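Local coordinates for peptide synthetase, module 7 (Actinoplanes teichomyceticus, PDB 4TX3), which recruits oxygenases such as OxyB to the teicoplanin peptide synthetase through its condensation-type X-domain, at residues P32-G38 with I230-A235; L114-T118 with T140-I144; M261-Q266 with G364-R368; A305-P309 with L338-E343. All blocks are in the same frame, centred on the assembly; numbering follows the deposited sequence.

A single sulfate, probably from the crystallisation liquor, joins interactions 1 and 2: Arg233 NH1 lies 3.1 Å from its O3, and His142 NE2 2.9 Å from its O1. His142 opens an HRxxxDD sequence where active condensation domains carry HHxxxDG, so the anion probably lies in the region of the active site of those relatives. Interactions 1 and 2 also touch directly, Thr36 O being 3.7 Å from Leu114 CD2, with centres 14 Å apart. Interactions 3 and 4 lie in the C-terminal lobe, centres 17 Å apart and nearest atoms about 6 Å. The centres of interactions 2 and 4 are 21 Å apart, those of interactions 2 and 3 30 Å.

Interaction 1: residues P32-G38 with I230-A235; sequences PSEETRG and IPSRRA. With SO4 (sulfate ion), chain F.
A cis peptide bond joins Arg37 to Gly38, and its carbonyl receives a short hydrogen bond from across the contact, Arg233 NH1 to Arg37 O at 2.6 Å. Gly38 has positive phi (93/56), and Arg233 is left-handed (58/21) with an extended side chain (chi1 m, chi2 and chi3 t). The two irregular segments run in the same sense: the CA atoms of Thr36 and Ser232 are 4.4 Å apart, those of Arg37 and Arg233 5.8 Å. Ser33-Thr36 forms a type I turn with an ST turn inside it, Glu35 N to Ser33 OG at 2.8 Å. Beyond it, Thr36 OG1 (chi1 m) donates to Pro231 O (2.9 Å) and Arg37 N to Ser232 O (3.2 Å). Thr36 CG2 covers one face of the Arg233 guanidinium, 3.5 Å from NH1, which also donates to sulfate O3 (3.1 Å). Ile230 CG2 packs against Ser33 CB at 3.6 Å. Outside the pair, Arg37 forms a salt bridge with Glu112, and Arg234 one with Asp425. The contact links the connection between helix 21-28 and strand 40-49 of the N-terminal lobe to the approach to strand 235-242, an outer strand of the C-terminal lobe's sheet.

Interaction 2: residues L114-T118 with T140-I144; sequences LFDLT and TVHRI. With SO4 (sulfate ion), chain F.
Leu114 turns its CA-CB bond away, and the chain, extended through Asp116 and turning at Leu117 (-61/-9), then presents Phe115 and Leu117 to the end of a strand, residues 140-142. Phe115 (chi1 m, chi2 88°) reaches His142, its CD1 3.8 Å from CD2 of the imidazole; the ring planes are at 90°, with centroids 5.8 Å apart. His142 CB lies over a face of the Phe115 ring, while Phe115 CE1 meets Thr140 CG2 at 4.2 Å. Asp116 makes no contact across the pair and shapes its own segment: OD1 accepts from Thr118 N (3.1 Å) in an Asx turn and, very closely, from Thr118 OG1 (2.4 Å). Leu117 (chi1 m, chi2 t) lays CD1 over the His142 ring in a CH-pi contact, 3.8 Å from the centroid and 17° off the normal, and its CD2 is 4.0 Å from Ile144 CG2. The matching CA pairs are Phe115-His142 (7.6 Å) and Leu117-Ile144 (8.8 Å).

The imidazole (chi1 t, chi2 -78°) is thus packed by both side chains. Its ND1 accepts from Ile144 N (3.0 Å), and NE2 donates to sulfate O1 (2.9 Å). His142 begins the HRxxxDD variant of the condensation-domain HHxxxDG motif, with Arg143 at the second histidine position. Strand 134-142 lies between strands 40-49 and 123-129 of the N-terminal sheet, and Ile144 leans on Ala26 of helix 21-28.

Interaction 3: residues M261-Q266 with G364-R368; sequences MPQLVQ and GLQVR
Leu365 (chi1 t, chi2 p) lays CD2 against the last turn of the helical segment 261-266, 3.5 Å from Gln266 CA, 3.9 Å from Gln266 CB and 3.9 Å from Val265 CG1. Two residues on, Val367 (chi1 t) points the same way and takes the next place along the helix, its CG2 4.1 Å from Val265 CB, its CB 4.1 Å from Pro262 CB and its CG1 4.4 Å from Met261 CG. Gln366, between them, turns its CA-CB bond away. This is helix-on-sheet packing in the C-terminal lobe of the condensation fold: helix 261-278 packs on strand 363-369, and Val265 also touches Leu403 of strand 399-407. The short axes pass 8.5 Å apart at 147°, obliquely antiparallel, with CA pairs Pro262-Val367 at 5.4 Å and Gln266-Leu365 at 7.1 Å. No hydrogen bond crosses; Val265 N to Met261 O and Gln266 N to Pro262 O, both 3.1 Å, hold the helical turn. Leu264 faces helices 244-255 and 320-334.

Interaction 4: residues A305-P309 with L338-E343; sequences ARPFP and LDVPFE
In the C-terminal lobe of this condensation-type fold, strand 306-313 pairs antiparallel with strand 281-288, and its first residues are crossed by the loop that follows helix 320-334. The loop bends around the strand so that Leu338 and Phe342, four residues apart, make most of the contact; Pro307 and Phe342 have the closest CA atoms, 5.7 Å apart.

Apolar contacts dominate. Pro307 CB sits over the face of the Phe342 ring (chi1 t, chi2 79°), 3.8 Å from its centroid and 29° off the normal, a CH-pi contact, with CB 3.4 Å from CG. Pro309, pointing the same way two residues on, brings CD to 4.0 Å from Phe342 CD1. At Leu338 (chi1 m, chi2 t) the partner is Phe308, which starts away from the loop, but its t rotamer swings the ring back until CD1 is 3.4 Å from Leu338 CD2.

Two charged side chains bring their polar ends against apolar groups. Arg306 NH1 lies 3.7 Å from Leu338 CD1, while its NE donates to Pro289 O; Glu343 OE2 is 3.6 Å from Pro307 CD and forms a salt bridge with Arg22 of helix 21-28.

No direct hydrogen bond crosses. A water joins the backbones instead, donating to Pro307 O at 2.8 Å and accepting from Phe342 N at 3.0 Å.

Interaction 1: residues P32-G38 with I230-A235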
# COMPACT_ATOMS: atom_id res chain seq x y z
N PRO B 32 22.31 -15.58 -25.17
CA PRO B 32 22.90 -16.85 -25.64
C PRO B 32 22.81 -16.98 -27.15
O PRO B 32 23.49 -17.79 -27.78
CB PRO B 32 22.04 -17.91 -24.94
CG PRO B 32 20.70 -17.25 -24.78
CD PRO B 32 20.98 -15.79 -24.56
N SER B 33 21.92 -16.16 -27.71
CA SER B 33 21.76 -15.97 -29.14
C SER B 33 21.25 -14.56 -29.36
O SER B 33 20.67 -13.96 -28.45
CB SER B 33 20.79 -16.99 -29.74
OG SER B 33 20.14 -16.42 -30.86
N GLU B 34 21.44 -14.04 -30.56
CA GLU B 34 20.95 -12.70 -30.84
C GLU B 34 19.53 -12.76 -31.39
O GLU B 34 18.95 -11.73 -31.73
CB GLU B 34 21.91 -11.98 -31.80
CG GLU B 34 22.17 -10.55 -31.39
CD GLU B 34 23.05 -10.42 -30.14
OE1 GLU B 34 23.44 -11.45 -29.52
OE2 GLU B 34 23.33 -9.27 -29.75
N GLU B 35 18.97 -13.97 -31.42
CA GLU B 35 17.56 -14.20 -31.74
C GLU B 35 16.79 -14.67 -30.50
O GLU B 35 15.74 -15.30 -30.62
CB GLU B 35 17.43 -15.25 -32.85
CG GLU B 35 18.48 -15.13 -33.95
CD GLU B 35 19.04 -16.49 -34.34
OE1 GLU B 35 20.06 -16.91 -33.74
OE2 GLU B 35 18.46 -17.15 -35.23
N THR B 36 17.35 -14.39 -29.32
CA THR B 36 16.74 -14.71 -28.03
C THR B 36 16.28 -13.44 -27.33
O THR B 36 17.08 -12.54 -27.15
CB THR B 36 17.75 -15.42 -27.09
OG1 THR B 36 18.25 -16.62 -27.70
CG2 THR B 36 17.11 -15.76 -25.75
N ARG B 37 15.01 -13.36 -26.93
CA ARG B 37 14.59 -12.28 -26.03
C ARG B 37 15.41 -12.43 -24.73
O ARG B 37 15.61 -13.55 -24.28
CB ARG B 37 13.08 -12.35 -25.78
CG ARG B 37 12.27 -12.70 -27.05
CD ARG B 37 10.77 -12.73 -26.78
NE ARG B 37 10.27 -11.44 -26.31
CZ ARG B 37 9.13 -11.24 -25.65
NH1 ARG B 37 8.33 -12.27 -25.36
NH2 ARG B 37 8.79 -10.02 -25.26
N GLY B 38 15.84 -11.37 -24.05
CA GLY B 38 15.14 -10.12 -23.90
C GLY B 38 14.38 -10.32 -22.59
O GLY B 38 13.15 -10.21 -22.58
N ILE B 230 19.09 -23.72 -27.94
CA ILE B 230 19.02 -22.32 -27.54
C ILE B 230 17.59 -21.79 -27.59
O ILE B 230 16.96 -21.82 -28.64
CB ILE B 230 19.87 -21.44 -28.43
CG1 ILE B 230 21.32 -21.93 -28.43
CG2 ILE B 230 19.77 -20.00 -27.98
CD1 ILE B 230 22.18 -21.16 -29.39
N PRO B 231 17.10 -21.29 -26.45
CA PRO B 231 15.70 -20.86 -26.38
C PRO B 231 15.45 -19.53 -27.07
O PRO B 231 16.33 -18.67 -27.09
CB PRO B 231 15.46 -20.74 -24.87
CG PRO B 231 16.80 -20.33 -24.34
CD PRO B 231 17.82 -21.04 -25.19
N SER B 232 14.27 -19.37 -27.64
CA SER B 232 13.86 -18.08 -28.15
C SER B 232 13.24 -17.25 -27.03
O SER B 232 13.23 -16.03 -27.08
CB SER B 232 12.86 -18.24 -29.29
OG SER B 232 11.57 -18.51 -28.77
N ARG B 233 12.73 -17.95 -26.02
CA ARG B 233 11.96 -17.37 -24.91
C ARG B 233 10.71 -16.63 -25.37
O ARG B 233 10.18 -15.80 -24.62
CB ARG B 233 12.83 -16.42 -24.07
CG ARG B 233 14.04 -17.05 -23.42
CD ARG B 233 14.73 -16.03 -22.50
NE ARG B 233 16.01 -16.51 -21.99
CZ ARG B 233 17.15 -15.82 -22.01
NH1 ARG B 233 17.18 -14.59 -22.49
NH2 ARG B 233 18.25 -16.36 -21.53
N ARG B 234 10.20 -16.92 -26.56
CA ARG B 234 8.94 -16.31 -27.00
C ARG B 234 7.77 -16.92 -26.23
O ARG B 234 7.82 -18.06 -25.80
CB ARG B 234 8.73 -16.48 -28.50
CG ARG B 234 9.67 -15.65 -29.37
CD ARG B 234 9.43 -15.88 -30.87
NE ARG B 234 9.68 -17.28 -31.25
CZ ARG B 234 8.74 -18.16 -31.61
NH1 ARG B 234 7.46 -17.80 -31.73
NH2 ARG B 234 9.09 -19.42 -31.90
N ALA B 235 6.71 -16.15 -26.07
CA ALA B 235 5.62 -16.57 -25.20
C ALA B 235 4.26 -16.22 -25.78
O ALA B 235 4.08 -15.15 -26.34
CB ALA B 235 5.77 -15.94 -23.83
S SO4 F . 19.29 -11.37 -21.70
O1 SO4 F . 20.30 -10.79 -20.82
O2 SO4 F . 19.25 -10.62 -22.96
O3 SO4 F . 19.64 -12.77 -22.00
O4 SO4 F . 17.98 -11.31 -21.03

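Interaction 2: residues L114-T118 with T140-I144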
# COMPACT_ATOMS: atom_id res chain seq x y z
N LEU B 114 18.19 -5.53 -26.94
CA LEU B 114 19.02 -6.25 -25.98
C LEU B 114 19.96 -5.32 -25.22
O LEU B 114 20.40 -4.31 -25.76
CB LEU B 114 19.81 -7.36 -26.69
CG LEU B 114 18.93 -8.43 -27.35
CD1 LEU B 114 19.75 -9.56 -27.91
CD2 LEU B 114 17.87 -8.96 -26.37
N PHE B 115 20.22 -5.64 -23.95
CA PHE B 115 21.22 -4.92 -23.14
C PHE B 115 22.57 -5.62 -23.20
O PHE B 115 22.63 -6.85 -23.21
CB PHE B 115 20.78 -4.81 -21.67
CG PHE B 115 19.53 -3.99 -21.45
CD1 PHE B 115 18.26 -4.58 -21.53
CD2 PHE B 115 19.61 -2.63 -21.15
CE1 PHE B 115 17.11 -3.83 -21.32
CE2 PHE B 115 18.46 -1.87 -20.95
CZ PHE B 115 17.21 -2.46 -21.03
N ASP B 116 23.65 -4.85 -23.23
CA ASP B 116 24.97 -5.40 -22.85
C ASP B 116 25.30 -4.91 -21.44
O ASP B 116 25.84 -3.82 -21.25
CB ASP B 116 26.06 -5.01 -23.85
CG ASP B 116 27.47 -5.34 -23.37
OD1 ASP B 116 27.66 -6.10 -22.38
OD2 ASP B 116 28.43 -4.84 -23.99
N LEU B 117 24.96 -5.74 -20.46
CA LEU B 117 25.09 -5.38 -19.04
C LEU B 117 26.52 -5.08 -18.58
O LEU B 117 26.72 -4.60 -17.46
CB LEU B 117 24.49 -6.50 -18.18
CG LEU B 117 23.03 -6.73 -18.59
CD1 LEU B 117 22.49 -8.07 -18.11
CD2 LEU B 117 22.20 -5.57 -18.06
N THR B 118 27.52 -5.34 -19.42
CA THR B 118 28.89 -4.96 -19.05
C THR B 118 29.16 -3.47 -19.30
O THR B 118 30.05 -2.90 -18.68
CB THR B 118 29.95 -5.81 -19.80
OG1 THR B 118 29.76 -5.70 -21.22
CG2 THR B 118 29.80 -7.25 -19.43
N THR B 140 11.70 0.30 -19.96
CA THR B 140 12.11 -1.09 -19.97
C THR B 140 13.24 -1.31 -18.96
O THR B 140 14.24 -0.59 -18.98
CB THR B 140 12.60 -1.54 -21.37
OG1 THR B 140 11.55 -1.39 -22.33
CG2 THR B 140 13.03 -2.98 -21.34
N VAL B 141 13.08 -2.29 -18.07
CA VAL B 141 14.14 -2.61 -17.12
C VAL B 141 14.59 -4.07 -17.27
O VAL B 141 13.76 -4.98 -17.37
CB VAL B 141 13.69 -2.37 -15.67
CG1 VAL B 141 14.84 -2.63 -14.74
CG2 VAL B 141 13.15 -0.94 -15.49
N HIS B 142 15.89 -4.29 -17.31
CA HIS B 142 16.40 -5.65 -17.32
C HIS B 142 16.19 -6.34 -15.96
O HIS B 142 16.35 -5.72 -14.90
CB HIS B 142 17.89 -5.67 -17.69
CG HIS B 142 18.37 -7.03 -18.06
ND1 HIS B 142 18.65 -8.00 -17.13
CD2 HIS B 142 18.58 -7.60 -19.28
CE1 HIS B 142 19.04 -9.10 -17.75
NE2 HIS B 142 19.00 -8.88 -19.05
N ARG B 143 15.85 -7.63 -16.00
CA ARG B 143 15.56 -8.40 -14.79
C ARG B 143 16.73 -8.55 -13.81
O ARG B 143 16.52 -8.97 -12.66
CB ARG B 143 15.05 -9.79 -15.16
CG ARG B 143 13.62 -9.74 -15.62
CD ARG B 143 12.95 -11.07 -15.46
NE ARG B 143 11.90 -11.00 -14.45
CZ ARG B 143 10.64 -10.68 -14.74
NH1 ARG B 143 10.30 -10.37 -15.99
NH2 ARG B 143 9.73 -10.65 -13.77
N ILE B 144 17.94 -8.19 -14.24
CA ILE B 144 19.07 -8.15 -13.31
C ILE B 144 18.88 -7.00 -12.30
O ILE B 144 19.55 -6.96 -11.25
CB ILE B 144 20.42 -7.99 -14.06
CG1 ILE B 144 21.59 -8.48 -13.18
CG2 ILE B 144 20.64 -6.54 -14.55
CD1 ILE B 144 22.96 -8.41 -13.87
S SO4 F . 19.29 -11.37 -21.70
O1 SO4 F . 20.30 -10.79 -20.82
O2 SO4 F . 19.25 -10.62 -22.96
O3 SO4 F . 19.64 -12.77 -22.00
O4 SO4 F . 17.98 -11.31 -21.03

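Interaction 3: residues M261-Q266 with G364-R368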
# COMPACT_ATOMS: atom_id res chain seq x y z
N MET B 261 -6.06 -20.64 -0.63
CA MET B 261 -6.34 -20.87 -2.03
C MET B 261 -5.10 -21.16 -2.90
O MET B 261 -5.16 -22.02 -3.78
CB MET B 261 -7.10 -19.68 -2.62
CG MET B 261 -7.56 -19.88 -4.04
SD MET B 261 -8.86 -21.13 -4.11
CE MET B 261 -10.01 -20.58 -2.85
N PRO B 262 -3.97 -20.45 -2.68
CA PRO B 262 -2.81 -20.77 -3.54
C PRO B 262 -2.39 -22.24 -3.46
O PRO B 262 -1.97 -22.82 -4.46
CB PRO B 262 -1.70 -19.86 -3.01
CG PRO B 262 -2.44 -18.70 -2.41
CD PRO B 262 -3.70 -19.26 -1.84
N GLN B 263 -2.53 -22.84 -2.29
CA GLN B 263 -2.13 -24.24 -2.13
C GLN B 263 -3.19 -25.20 -2.72
O GLN B 263 -2.85 -26.25 -3.24
CB GLN B 263 -1.87 -24.56 -0.66
CG GLN B 263 -0.75 -23.75 -0.03
CD GLN B 263 -0.50 -24.13 1.43
OE1 GLN B 263 -1.37 -24.66 2.11
NE2 GLN B 263 0.71 -23.87 1.90
N LEU B 264 -4.47 -24.83 -2.64
CA LEU B 264 -5.53 -25.63 -3.23
C LEU B 264 -5.35 -25.76 -4.73
O LEU B 264 -5.51 -26.84 -5.29
CB LEU B 264 -6.91 -25.02 -2.95
CG LEU B 264 -7.40 -25.03 -1.50
CD1 LEU B 264 -8.85 -24.63 -1.46
CD2 LEU B 264 -7.23 -26.38 -0.89
N VAL B 265 -5.03 -24.64 -5.38
CA VAL B 265 -4.84 -24.61 -6.82
C VAL B 265 -3.55 -25.35 -7.18
O VAL B 265 -3.46 -26.03 -8.20
CB VAL B 265 -4.79 -23.15 -7.36
CG1 VAL B 265 -4.48 -23.12 -8.84
CG2 VAL B 265 -6.11 -22.42 -7.06
N GLN B 266 -2.55 -25.24 -6.32
CA GLN B 266 -1.32 -25.99 -6.55
C GLN B 266 -1.59 -27.49 -6.51
O GLN B 266 -1.04 -28.25 -7.32
CB GLN B 266 -0.26 -25.61 -5.53
CG GLN B 266 1.03 -26.31 -5.75
CD GLN B 266 2.08 -25.82 -4.79
OE1 GLN B 266 1.88 -24.80 -4.13
NE2 GLN B 266 3.20 -26.56 -4.68
N GLY B 364 5.23 -23.14 -13.50
CA GLY B 364 5.09 -22.17 -12.44
C GLY B 364 3.64 -21.83 -12.14
O GLY B 364 2.78 -21.87 -13.03
N LEU B 365 3.36 -21.49 -10.88
CA LEU B 365 2.02 -21.08 -10.49
C LEU B 365 2.01 -19.84 -9.61
O LEU B 365 2.70 -19.76 -8.60
CB LEU B 365 1.30 -22.22 -9.78
CG LEU B 365 -0.08 -21.90 -9.18
CD1 LEU B 365 -1.02 -21.40 -10.25
CD2 LEU B 365 -0.64 -23.12 -8.51
N GLN B 366 1.20 -18.87 -10.01
CA GLN B 366 1.03 -17.62 -9.29
C GLN B 366 -0.46 -17.42 -9.00
O GLN B 366 -1.26 -17.37 -9.91
CB GLN B 366 1.59 -16.46 -10.12
CG GLN B 366 2.44 -15.48 -9.37
CD GLN B 366 3.76 -16.06 -8.89
OE1 GLN B 366 4.34 -16.96 -9.51
NE2 GLN B 366 4.23 -15.54 -7.77
N VAL B 367 -0.83 -17.33 -7.73
CA VAL B 367 -2.20 -17.06 -7.35
C VAL B 367 -2.21 -15.86 -6.45
O VAL B 367 -1.92 -15.98 -5.27
CB VAL B 367 -2.86 -18.25 -6.63
CG1 VAL B 367 -4.24 -17.86 -6.10
CG2 VAL B 367 -2.97 -19.46 -7.55
N ARG B 368 -2.52 -14.69 -7.00
CA ARG B 368 -2.46 -13.46 -6.22
C ARG B 368 -3.85 -12.88 -5.94
O ARG B 368 -4.84 -13.23 -6.60
CB ARG B 368 -1.61 -12.41 -6.95
CG ARG B 368 -2.34 -11.78 -8.12
CD ARG B 368 -1.58 -10.65 -8.77
NE ARG B 368 -2.45 -9.85 -9.62
CZ ARG B 368 -3.11 -8.76 -9.21
NH1 ARG B 368 -2.98 -8.34 -7.96
NH2 ARG B 368 -3.89 -8.09 -10.06

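Interaction 4: residues A305-P309 with L338-E343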
# COMPACT_ATOMS: atom_id res chain seq x y z
N ALA B 305 12.45 -10.60 -6.05
CA ALA B 305 11.47 -11.68 -6.04
C ALA B 305 12.21 -13.01 -6.12
O ALA B 305 13.20 -13.13 -6.83
CB ALA B 305 10.45 -11.52 -7.19
N ARG B 306 11.75 -14.00 -5.36
CA ARG B 306 12.51 -15.25 -5.16
C ARG B 306 11.75 -16.50 -5.57
O ARG B 306 10.67 -16.78 -5.02
CB ARG B 306 12.89 -15.37 -3.70
CG ARG B 306 11.84 -14.75 -2.86
CD ARG B 306 12.33 -14.35 -1.52
NE ARG B 306 11.20 -13.88 -0.76
CZ ARG B 306 10.97 -14.22 0.50
NH1 ARG B 306 11.82 -15.05 1.11
NH2 ARG B 306 9.89 -13.76 1.13
N PRO B 307 12.32 -17.27 -6.52
CA PRO B 307 11.77 -18.57 -6.91
C PRO B 307 11.73 -19.51 -5.72
O PRO B 307 12.56 -19.42 -4.82
CB PRO B 307 12.75 -19.07 -7.97
CG PRO B 307 13.42 -17.83 -8.49
CD PRO B 307 13.52 -16.92 -7.29
N PHE B 308 10.74 -20.39 -5.72
CA PHE B 308 10.40 -21.22 -4.57
C PHE B 308 9.74 -22.50 -5.10
O PHE B 308 8.55 -22.51 -5.45
CB PHE B 308 9.48 -20.45 -3.62
CG PHE B 308 8.93 -21.28 -2.49
CD1 PHE B 308 9.79 -21.98 -1.64
CD2 PHE B 308 7.56 -21.37 -2.27
CE1 PHE B 308 9.29 -22.75 -0.59
CE2 PHE B 308 7.04 -22.14 -1.23
CZ PHE B 308 7.91 -22.84 -0.39
N PRO B 309 10.53 -23.58 -5.21
CA PRO B 309 10.10 -24.87 -5.76
C PRO B 309 9.55 -25.78 -4.68
O PRO B 309 10.17 -25.91 -3.64
CB PRO B 309 11.39 -25.44 -6.34
CG PRO B 309 12.43 -24.93 -5.39
CD PRO B 309 11.98 -23.55 -4.98
N LEU B 338 14.24 -20.30 3.18
CA LEU B 338 14.24 -19.44 2.00
C LEU B 338 15.42 -18.47 1.89
O LEU B 338 15.50 -17.71 0.94
CB LEU B 338 12.95 -18.64 1.94
CG LEU B 338 11.68 -19.46 1.76
CD1 LEU B 338 10.50 -18.53 1.50
CD2 LEU B 338 11.87 -20.47 0.63
N ASP B 339 16.33 -18.51 2.86
CA ASP B 339 17.52 -17.66 2.82
C ASP B 339 18.51 -18.11 1.73
O ASP B 339 19.21 -17.29 1.16
CB ASP B 339 18.21 -17.65 4.20
CG ASP B 339 17.31 -17.07 5.29
OD1 ASP B 339 17.23 -15.82 5.40
OD2 ASP B 339 16.66 -17.84 6.03
N VAL B 340 18.56 -19.41 1.44
CA VAL B 340 19.29 -19.85 0.26
C VAL B 340 18.62 -19.30 -0.97
O VAL B 340 17.41 -19.51 -1.16
CB VAL B 340 19.34 -21.38 0.06
CG1 VAL B 340 20.54 -21.72 -0.79
CG2 VAL B 340 19.41 -22.10 1.33
N PRO B 341 19.38 -18.62 -1.82
CA PRO B 341 18.77 -18.23 -3.10
C PRO B 341 18.47 -19.48 -3.90
O PRO B 341 19.25 -20.44 -3.89
CB PRO B 341 19.86 -17.38 -3.78
CG PRO B 341 20.82 -17.04 -2.70
CD PRO B 341 20.77 -18.16 -1.70
N PHE B 342 17.33 -19.47 -4.58
CA PHE B 342 16.98 -20.53 -5.50
C PHE B 342 18.09 -20.84 -6.52
O PHE B 342 18.30 -21.99 -6.88
CB PHE B 342 15.70 -20.17 -6.25
CG PHE B 342 15.47 -21.01 -7.45
CD1 PHE B 342 14.94 -22.30 -7.32
CD2 PHE B 342 15.79 -20.55 -8.72
CE1 PHE B 342 14.73 -23.09 -8.42
CE2 PHE B 342 15.58 -21.33 -9.82
CZ PHE B 342 15.05 -22.62 -9.67
N GLU B 343 18.77 -19.80 -6.98
CA GLU B 343 19.72 -19.90 -8.08
C GLU B 343 20.98 -20.65 -7.66
O GLU B 343 21.81 -21.04 -8.49
CB GLU B 343 20.08 -18.50 -8.60
CG GLU B 343 18.91 -17.74 -9.25
CD GLU B 343 17.89 -17.15 -8.25
OE1 GLU B 343 18.16 -17.14 -7.03
OE2 GLU B 343 16.81 -16.68 -8.69
O HOH W 1 14.81 -18.38 -3.47